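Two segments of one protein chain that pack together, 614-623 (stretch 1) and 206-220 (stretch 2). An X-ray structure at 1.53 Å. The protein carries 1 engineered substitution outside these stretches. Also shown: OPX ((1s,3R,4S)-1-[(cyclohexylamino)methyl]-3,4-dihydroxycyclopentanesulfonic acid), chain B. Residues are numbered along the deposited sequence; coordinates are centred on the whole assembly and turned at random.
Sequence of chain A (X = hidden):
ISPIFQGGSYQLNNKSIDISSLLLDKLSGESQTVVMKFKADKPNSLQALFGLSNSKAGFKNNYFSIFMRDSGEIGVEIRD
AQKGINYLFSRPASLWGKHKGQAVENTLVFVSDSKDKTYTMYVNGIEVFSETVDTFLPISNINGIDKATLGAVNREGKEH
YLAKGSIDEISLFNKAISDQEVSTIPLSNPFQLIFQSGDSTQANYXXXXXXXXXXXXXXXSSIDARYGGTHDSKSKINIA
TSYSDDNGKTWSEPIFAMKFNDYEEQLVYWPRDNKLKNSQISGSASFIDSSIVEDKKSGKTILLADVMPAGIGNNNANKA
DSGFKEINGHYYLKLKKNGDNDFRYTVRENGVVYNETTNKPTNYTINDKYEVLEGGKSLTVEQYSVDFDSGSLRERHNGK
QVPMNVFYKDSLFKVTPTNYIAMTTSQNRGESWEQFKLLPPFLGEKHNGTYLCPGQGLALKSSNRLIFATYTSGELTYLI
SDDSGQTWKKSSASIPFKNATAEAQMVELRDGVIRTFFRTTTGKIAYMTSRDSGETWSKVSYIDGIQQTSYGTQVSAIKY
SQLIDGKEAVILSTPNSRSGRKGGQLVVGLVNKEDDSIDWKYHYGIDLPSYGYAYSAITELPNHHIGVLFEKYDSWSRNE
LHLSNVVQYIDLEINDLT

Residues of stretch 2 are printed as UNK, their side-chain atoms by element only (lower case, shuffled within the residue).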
# COMPACT_ATOMS: atom_id res chain seq x y z
N ALA A 614 -1.02 3.78 -7.69
CA ALA A 614 -2.22 4.09 -6.93
C ALA A 614 -1.95 5.14 -5.86
O ALA A 614 -1.59 6.26 -6.21
CB ALA A 614 -2.87 2.81 -6.36
N TYR A 615 -2.15 4.83 -4.59
CA TYR A 615 -1.88 5.80 -3.55
C TYR A 615 -0.38 6.07 -3.48
O TYR A 615 0.45 5.21 -3.81
CB TYR A 615 -2.39 5.36 -2.18
CG TYR A 615 -3.87 5.49 -1.96
CD1 TYR A 615 -4.78 5.21 -2.97
CD2 TYR A 615 -4.38 5.83 -0.71
CE1 TYR A 615 -6.15 5.30 -2.75
CE2 TYR A 615 -5.74 5.92 -0.49
CZ TYR A 615 -6.61 5.64 -1.50
OH TYR A 615 -7.98 5.72 -1.28
N SER A 616 -0.04 7.28 -3.05
CA SER A 616 1.35 7.70 -3.07
C SER A 616 1.68 8.70 -1.99
O SER A 616 0.83 9.39 -1.43
CB SER A 616 1.69 8.28 -4.44
OG SER A 616 1.03 9.53 -4.63
N ALA A 617 2.98 8.75 -1.70
CA ALA A 617 3.54 9.69 -0.74
C ALA A 617 4.74 10.36 -1.38
O ALA A 617 5.60 9.69 -1.99
CB ALA A 617 3.94 8.94 0.53
N ILE A 618 4.81 11.69 -1.27
CA ILE A 618 6.00 12.41 -1.73
C ILE A 618 6.55 13.35 -0.67
O ILE A 618 5.81 13.97 0.10
CB ILE A 618 5.76 13.17 -3.05
CG1 ILE A 618 4.60 14.17 -2.93
CG2 ILE A 618 5.54 12.18 -4.21
CD1 ILE A 618 4.48 15.06 -4.16
N THR A 619 7.87 13.46 -0.63
CA THR A 619 8.47 14.45 0.25
C THR A 619 9.79 14.94 -0.31
O THR A 619 10.49 14.19 -1.00
CB THR A 619 8.59 13.95 1.71
OG1 THR A 619 8.69 15.07 2.59
CG2 THR A 619 9.81 13.01 1.91
N GLU A 620 10.10 16.20 -0.04
CA GLU A 620 11.42 16.72 -0.36
C GLU A 620 12.38 16.24 0.69
O GLU A 620 12.19 16.49 1.89
CB GLU A 620 11.40 18.25 -0.42
CG GLU A 620 12.75 18.85 -0.81
CD GLU A 620 12.72 20.35 -0.93
OE1 GLU A 620 11.64 20.96 -0.75
OE2 GLU A 620 13.79 20.94 -1.19
N LEU A 621 13.40 15.52 0.24
CA LEU A 621 14.46 15.06 1.12
C LEU A 621 15.33 16.26 1.48
O LEU A 621 15.33 17.28 0.76
CB LEU A 621 15.27 13.95 0.44
CG LEU A 621 14.35 12.83 -0.08
CD1 LEU A 621 15.09 11.88 -0.99
CD2 LEU A 621 13.70 12.07 1.07
N PRO A 622 16.05 16.17 2.61
CA PRO A 622 16.86 17.32 3.02
C PRO A 622 17.91 17.74 2.00
O PRO A 622 18.34 18.89 2.02
CB PRO A 622 17.55 16.82 4.30
CG PRO A 622 16.62 15.79 4.84
CD PRO A 622 16.05 15.10 3.62
N ASN A 623 18.31 16.84 1.11
CA ASN A 623 19.26 17.17 0.06
C ASN A 623 18.62 17.73 -1.21
O ASN A 623 19.27 17.87 -2.24
CB ASN A 623 20.13 15.96 -0.28
CG ASN A 623 19.32 14.81 -0.83
OD1 ASN A 623 18.10 14.93 -1.02
ND2 ASN A 623 19.98 13.68 -1.09
N UNK A 206 0.88 -4.40 2.42
CA UNK A 206 1.01 -3.00 2.86
C UNK A 206 0.23 -2.12 1.92
O UNK A 206 0.15 -2.40 0.72
c UNK A 206 3.30 -3.36 3.83
c UNK A 206 4.05 -3.81 6.06
c UNK A 206 4.77 -4.91 5.60
c UNK A 206 3.99 -4.47 3.38
c UNK A 206 4.75 -5.23 4.26
c UNK A 206 3.33 -3.05 5.18
c UNK A 206 2.48 -2.56 2.89
N UNK A 207 -0.35 -1.06 2.47
CA UNK A 207 -1.10 -0.08 1.67
C UNK A 207 -1.01 1.26 2.37
O UNK A 207 -0.67 1.34 3.56
n UNK A 207 -6.46 0.23 -1.45
c UNK A 207 -5.25 0.77 -1.61
n UNK A 207 -4.18 0.15 -1.11
n UNK A 207 -5.12 1.93 -2.28
c UNK A 207 -2.59 -0.45 1.50
c UNK A 207 -4.22 -1.11 -0.37
c UNK A 207 -2.91 -1.47 0.36
N UNK A 208 -1.31 2.31 1.62
CA UNK A 208 -1.49 3.66 2.17
C UNK A 208 -0.19 4.26 2.75
O UNK A 208 -0.12 4.55 3.94
c UNK A 208 -2.61 3.73 3.25
c UNK A 208 -3.79 2.79 2.95
c UNK A 208 -4.48 3.05 1.61
c UNK A 208 -3.14 5.15 3.35
N UNK A 209 0.82 4.45 1.90
CA UNK A 209 2.12 4.97 2.37
C UNK A 209 2.08 6.45 2.67
O UNK A 209 1.31 7.21 2.05
c UNK A 209 0.83 4.16 0.46
c UNK A 209 3.02 4.75 1.16
c UNK A 209 2.08 4.81 -0.02
N UNK A 210 2.93 6.88 3.60
CA UNK A 210 3.15 8.30 3.89
C UNK A 210 4.66 8.55 3.98
O UNK A 210 5.45 7.62 4.19
c UNK A 210 1.05 8.16 5.34
o UNK A 210 3.27 8.42 6.32
c UNK A 210 2.46 8.77 5.19
N UNK A 211 5.04 9.82 3.78
CA UNK A 211 6.42 10.28 3.98
C UNK A 211 6.37 11.68 4.55
O UNK A 211 5.49 12.45 4.22
c UNK A 211 8.60 8.28 2.77
c UNK A 211 7.16 10.33 2.64
c UNK A 211 7.58 9.04 1.94
c UNK A 211 8.11 9.33 0.54
N UNK A 212 7.33 12.02 5.40
CA UNK A 212 7.39 13.35 5.98
C UNK A 212 8.83 13.63 6.39
O UNK A 212 9.48 12.77 7.00
c UNK A 212 6.88 16.79 8.97
o UNK A 212 5.36 18.63 9.15
c UNK A 212 5.01 15.43 7.47
c UNK A 212 6.50 13.42 7.22
c UNK A 212 5.66 17.37 8.69
c UNK A 212 4.72 16.70 7.94
c UNK A 212 7.15 15.51 8.49
c UNK A 212 6.21 14.82 7.73
N UNK A 213 9.31 14.82 6.06
CA UNK A 213 10.70 15.18 6.35
C UNK A 213 10.73 16.00 7.63
O UNK A 213 10.16 17.09 7.70
o UNK A 213 11.24 15.17 4.01
c UNK A 213 11.31 15.96 5.20
c UNK A 213 12.77 16.32 5.49
N UNK A 214 11.39 15.45 8.65
CA UNK A 214 11.49 16.10 9.96
C UNK A 214 12.57 17.17 9.96
O UNK A 214 13.45 17.20 9.09
c UNK A 214 10.74 13.91 11.11
c UNK A 214 11.76 15.05 11.06
c UNK A 214 11.15 12.91 12.20
c UNK A 214 9.35 14.45 11.39
N UNK A 215 12.48 18.06 10.94
CA UNK A 215 13.43 19.18 11.04
C UNK A 215 14.88 18.72 11.23
O UNK A 215 15.83 19.41 10.81
c UNK A 215 13.01 20.14 12.16
o UNK A 215 13.14 19.56 13.44
N UNK A 216 15.07 17.57 11.85
CA UNK A 216 16.42 17.04 12.05
C UNK A 216 17.01 16.51 10.74
O UNK A 216 18.20 16.20 10.68
c UNK A 216 16.40 15.90 13.07
o UNK A 216 15.71 14.79 12.50
N UNK A 217 16.18 16.35 9.71
CA UNK A 217 16.61 15.75 8.46
C UNK A 217 16.22 14.28 8.34
O UNK A 217 16.33 13.67 7.27
N UNK A 218 15.80 13.70 9.46
CA UNK A 218 15.23 12.35 9.44
C UNK A 218 13.96 12.35 8.60
O UNK A 218 13.13 13.25 8.71
c UNK A 218 14.14 9.98 12.34
c UNK A 218 14.95 11.86 10.86
n UNK A 218 14.66 8.88 14.88
n UNK A 218 15.44 9.53 12.81
n UNK A 218 16.89 8.62 14.36
c UNK A 218 14.21 10.52 10.91
c UNK A 218 15.66 9.01 14.02
N UNK A 219 13.82 11.35 7.74
CA UNK A 219 12.62 11.19 6.93
C UNK A 219 11.83 10.03 7.53
O UNK A 219 12.38 8.95 7.74
c UNK A 219 13.82 12.03 4.89
c UNK A 219 11.69 10.74 4.63
c UNK A 219 12.97 10.90 5.46
N UNK A 220 10.55 10.27 7.82
CA UNK A 220 9.69 9.30 8.49
C UNK A 220 8.64 8.80 7.51
O UNK A 220 8.15 9.56 6.66
c UNK A 220 8.98 7.97 11.24
c UNK A 220 7.45 9.91 11.69
c UNK A 220 9.00 9.93 9.69
c UNK A 220 8.13 9.07 10.61
CAF OPX B . 14.18 20.69 2.66
CAG OPX B . 13.98 21.75 3.69
CAH OPX B . 13.49 19.43 3.07
CAI OPX B . 12.52 21.99 3.93
CAJ OPX B . 12.03 19.64 3.33
CAK OPX B . 9.69 19.97 5.21
CAL OPX B . 7.50 19.80 3.90
CAM OPX B . 7.62 18.78 6.07
CAO OPX B . 6.46 18.75 4.04
CAP OPX B . 6.99 17.83 5.06
CAQ OPX B . 11.82 20.74 4.35
CAR OPX B . 8.13 19.96 5.25
NAN OPX B . 10.39 21.05 4.49
OAA OPX B . 8.09 22.61 5.16
OAB OPX B . 6.07 21.50 5.94
OAC OPX B . 6.21 18.11 2.84
OAD OPX B . 7.96 17.00 4.57
OAE OPX B . 8.01 21.57 7.36
SAS OPX B . 7.55 21.50 5.97
O HOH W 1 0.63 9.77 1.27

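Position 206 has one carbon followed by a six-carbon ring with no oxygen. It lies out of reach of stretch 1. It is Phe206. Position 207 carries three carbons, a nitrogen, then a carbon with two more nitrogens. This planar end sits over one face of the Tyr615 ring. It is Arg207, with NH2 3.4 Å from Tyr615 CD1; the contact is a cation-pi interaction.

Position 208 has four carbons, forked at the first, one arm two carbons long. The tip of the long arm meets the Tyr615 ring. It is Ile208, CD1 lying 3.6 Å from Tyr615 CD2. At 209 three carbons close a ring onto the backbone nitrogen, and CB is 4.3 Å from Ala617 CB. It is Pro209. Position 210 has one carbon bearing an oxygen and a carbon, and its CA to CB bond points away. It is Thr210, whose CA is 3.5 Å from Ala617 CB.

Position 211 has four carbons, forked at the second, packed on Ala617 and Thr619. It is Leu211; CG is 3.9 Å from Ala617 CB. At 212 one carbon leads to a six-carbon ring bearing an oxygen. The side chain starts away from stretch 1, and one ring face carries the ligand OPX. It is Tyr212.

Position 213 again has one carbon with an oxygen and a carbon, but it points toward stretch 1. It is Thr213. Its OG1 donates to Glu620 O at 2.7 Å and accepts from Thr619 OG1 at 2.9 Å.

Position 214 has four carbons, forked at the second, directed away: Leu214. Positions 215 and 216 each have one carbon and one oxygen and do not touch stretch 1: Ser215 and Ser216. Position 217 has no side-chain atoms, and its O is 3.2 Å from Pro622 CG. It is Gly217. It closes a type I turn, and its backbone angles call for glycine.

Position 218 has three carbons, a nitrogen and a carbon with two nitrogens, pointing away: Arg218. Position 219 has three carbons, forked at the first, facing stretch 1. It is Val219, with CG2 3.8 Å from Leu621 CD2. Position 220 has four carbons, forked at the second, out of reach: Leu220.

The contact is mostly side-chain packing. No direct backbone hydrogen bond joins the stretches; one water donates to Pro209 O (2.8 Å) and Ser616 O (2.7 Å). The threonine pair adds polar links beside OPX, whose OAD accepts from Thr213 N at 3.0 Å.

Stretch 2 (206-220) FRIPTLYTLSSGRVL
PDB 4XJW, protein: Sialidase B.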